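Local coordinates for protein orotidine 5'-phosphate decarboxylase (Methanocaldococcus jannaschii, PDB 4LUI) that probably catalyses the decarboxylation of orotidine 5'-monophosphate to UMP, the last step of de novo UMP synthesis, at residues V109-V114 / A154-V159. Numbering follows the deposited sequence.
Sequences VGEDSV and AKKLKV
Glu111 and Leu157 bring the two backbones nearest, their CA atoms 7.8 Å apart, where the first turn of helix 111-124, with Gly110 at its N-cap, meets the last turn of helix 147-157. Contact is made by side chains, polar at the outer edge and apolar beneath. At the edge, Lys156 runs fully extended, its CG anti to the backbone N (chi1 176°), which carries the ammonium across to Glu111 at about a right angle to the glutamate chain. The resulting salt bridge is short, Lys156 NZ to Glu111 OE2 at 2.7 Å, and it uses the syn lone pair of OE2; the other oxygen, OE1, stands 3.6 Å from the same NZ. Beneath the carboxylate lies Leu157, whose CD2 comes within 4.0 Å of Glu111 OE1, while the glutamate CG rests near both leucine methyls. An alanine in place of Glu111 would probably leave the Lys156 ammonium without its mate and uncover this side of Leu157. The other leucine methyl, CD1, reaches deeper and packs 3.7 Å from Val114 CG1. That valine branch is anti to its own backbone N (chi1 174°), and it also meets Val159 CG1 at 4.1 Å. Val159 follows Lys158, the first residue to leave helical angles, with positive phi, and the chain goes on to strand 161-163. Val114 also packs on Met130 of strand 127-131, and Gln118 NE2, one turn beyond Val114 on helix 111-124, donates a hydrogen bond to Leu157 O. The pair thus forms part of the outer helical layer of the TIM barrel, helices 111-124 and 147-157 lying against its strands, and His136 of the second subunit hydrogen-bonds Val109 O through NE2.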
ATOM      1  N   VAL B 109       7.432   8.302   1.426  1.00 13.72           N
ATOM      2  CA  VAL B 109       6.469   9.186   2.071  1.00 17.89           C
ATOM      3  C   VAL B 109       7.067   9.946   3.261  1.00 17.54           C
ATOM      4  O   VAL B 109       6.411  10.795   3.859  1.00 19.10           O
ATOM      5  CB  VAL B 109       5.136   8.457   2.432  1.00 18.88           C
ATOM      6  CG1 VAL B 109       4.470   7.924   1.173  1.00 16.61           C
ATOM      7  CG2 VAL B 109       5.387   7.306   3.378  1.00 20.59           C
ATOM      8  N   GLY B 110       8.327   9.663   3.588  1.00 16.18           N
ATOM      9  CA  GLY B 110       9.044  10.501   4.537  1.00 15.59           C
ATOM     10  C   GLY B 110       9.319   9.838   5.869  1.00 16.72           C
ATOM     11  O   GLY B 110       8.760   8.792   6.193  1.00 17.47           O
ATOM     12  N   GLU B 111      10.172  10.478   6.657  1.00 18.68           N
ATOM     13  CA  GLU B 111      10.608   9.921   7.931  1.00 20.05           C
ATOM     14  C   GLU B 111       9.497   9.698   8.937  1.00 17.82           C
ATOM     15  O   GLU B 111       9.479   8.681   9.619  1.00 19.39           O
ATOM     16  CB  GLU B 111      11.621  10.859   8.588  1.00 23.22           C
ATOM     17  CG  GLU B 111      13.035  10.656   8.145  1.00 24.03           C
ATOM     18  CD  GLU B 111      14.006  11.449   8.994  1.00 23.51           C
ATOM     19  OE1 GLU B 111      13.699  11.706  10.173  1.00 28.73           O
ATOM     20  OE2 GLU B 111      15.073  11.808   8.475  1.00 32.90           O
ATOM     21  N   ASP B 112       8.613  10.678   9.079  1.00 18.35           N
ATOM     22  CA  ASP B 112       7.591  10.596  10.115  1.00 20.70           C
ATOM     23  C   ASP B 112       6.656   9.417   9.875  1.00 20.78           C
ATOM     24  O   ASP B 112       6.247   8.741  10.816  1.00 18.14           O
ATOM     25  CB  ASP B 112       6.825  11.923  10.304  1.00 18.34           C
ATOM     26  CG  ASP B 112       6.167  12.431   9.033  1.00 19.27           C
ATOM     27  OD1 ASP B 112       6.381  11.853   7.944  1.00 18.88           O
ATOM     28  OD2 ASP B 112       5.435  13.439   9.136  1.00 19.88           O
ATOM     29  N   SER B 113       6.338   9.159   8.612  1.00 16.02           N
ATOM     30  CA  SER B 113       5.462   8.037   8.283  1.00 14.50           C
ATOM     31  C   SER B 113       6.121   6.705   8.632  1.00 16.30           C
ATOM     32  O   SER B 113       5.468   5.789   9.125  1.00 16.11           O
ATOM     33  CB  SER B 113       5.078   8.078   6.813  1.00 13.95           C
ATOM     34  OG  SER B 113       4.255   9.195   6.571  1.00 15.36           O
ATOM     35  N   VAL B 114       7.420   6.603   8.379  1.00 15.69           N
ATOM     36  CA  VAL B 114       8.146   5.388   8.722  1.00 18.23           C
ATOM     37  C   VAL B 114       8.234   5.212  10.246  1.00 16.14           C
ATOM     38  O   VAL B 114       7.954   4.128  10.777  1.00 16.17           O
ATOM     39  CB  VAL B 114       9.549   5.378   8.093  1.00 19.68           C
ATOM     40  CG1 VAL B 114      10.338   4.177   8.583  1.00 17.44           C
ATOM     41  CG2 VAL B 114       9.448   5.385   6.564  1.00 17.89           C
ATOM     42  N   ALA B 154      17.026   4.632   5.738  1.00 14.94           N
ATOM     43  CA  ALA B 154      16.851   3.347   6.414  1.00 15.44           C
ATOM     44  C   ALA B 154      17.917   3.177   7.507  1.00 15.62           C
ATOM     45  O   ALA B 154      17.618   2.747   8.625  1.00 16.53           O
ATOM     46  CB  ALA B 154      16.937   2.210   5.415  1.00 16.15           C
ATOM     47  N   LYS B 155      19.152   3.551   7.186  1.00 14.72           N
ATOM     48  CA  LYS B 155      20.239   3.479   8.163  1.00 16.45           C
ATOM     49  C   LYS B 155      20.019   4.444   9.332  1.00 17.30           C
ATOM     50  O   LYS B 155      20.205   4.072  10.495  1.00 23.50           O
ATOM     51  CB  LYS B 155      21.588   3.755   7.494  1.00 18.31           C
ATOM     52  CG  LYS B 155      22.761   3.820   8.472  1.00 21.05           C
ATOM     53  CD  LYS B 155      24.103   3.786   7.748  1.00 28.84           C
ATOM     54  CE  LYS B 155      24.261   4.953   6.798  1.00 41.92           C
ATOM     55  NZ  LYS B 155      25.466   4.818   5.916  1.00 46.87           N
ATOM     56  N   LYS B 156      19.623   5.676   9.015  1.00 18.79           N
ATOM     57  CA  LYS B 156      19.386   6.705  10.032  1.00 19.11           C
ATOM     58  C   LYS B 156      18.297   6.285  11.016  1.00 22.04           C
ATOM     59  O   LYS B 156      18.466   6.406  12.238  1.00 23.17           O
ATOM     60  CB  LYS B 156      18.992   8.026   9.364  1.00 20.72           C
ATOM     61  CG  LYS B 156      18.633   9.131  10.338  1.00 18.76           C
ATOM     62  CD  LYS B 156      18.095  10.354   9.610  1.00 23.62           C
ATOM     63  CE  LYS B 156      17.689  11.437  10.604  1.00 24.44           C
ATOM     64  NZ  LYS B 156      17.135  12.650   9.938  1.00 30.21           N
ATOM     65  N   LEU B 157      17.187   5.782  10.481  1.00 20.39           N
ATOM     66  CA  LEU B 157      16.047   5.388  11.306  1.00 22.01           C
ATOM     67  C   LEU B 157      16.219   4.026  11.977  1.00 19.47           C
ATOM     68  O   LEU B 157      15.425   3.657  12.840  1.00 21.13           O
ATOM     69  CB  LEU B 157      14.764   5.376  10.471  1.00 20.93           C
ATOM     70  CG  LEU B 157      14.351   6.719   9.862  1.00 19.52           C
ATOM     71  CD1 LEU B 157      13.083   6.553   9.018  1.00 22.21           C
ATOM     72  CD2 LEU B 157      14.152   7.772  10.949  1.00 26.52           C
ATOM     73  N   LYS B 158      17.260   3.291  11.593  1.00 20.00           N
ATOM     74  CA  LYS B 158      17.527   1.980  12.172  1.00 19.23           C
ATOM     75  C   LYS B 158      16.349   1.026  11.970  1.00 21.25           C
ATOM     76  O   LYS B 158      15.903   0.364  12.911  1.00 21.30           O
ATOM     77  CB  LYS B 158      17.859   2.079  13.670  1.00 23.54           C
ATOM     78  CG  LYS B 158      19.087   2.905  14.028  1.00 30.31           C
ATOM     79  CD  LYS B 158      19.251   2.938  15.546  1.00 30.47           C
ATOM     80  CE  LYS B 158      20.257   3.987  16.006  1.00 37.25           C
ATOM     81  NZ  LYS B 158      21.630   3.670  15.559  1.00 36.43           N
ATOM     82  N   VAL B 159      15.828   0.960  10.752  1.00 19.77           N
ATOM     83  CA  VAL B 159      14.823  -0.049  10.458  1.00 16.97           C
ATOM     84  C   VAL B 159      15.490  -1.428  10.517  1.00 17.55           C
ATOM     85  O   VAL B 159      16.721  -1.540  10.562  1.00 20.84           O
ATOM     86  CB  VAL B 159      14.145   0.189   9.093  1.00 17.04           C
ATOM     87  CG1 VAL B 159      13.373   1.509   9.098  1.00 17.28           C
ATOM     88  CG2 VAL B 159      15.171   0.194   7.981  1.00 18.05           C
TER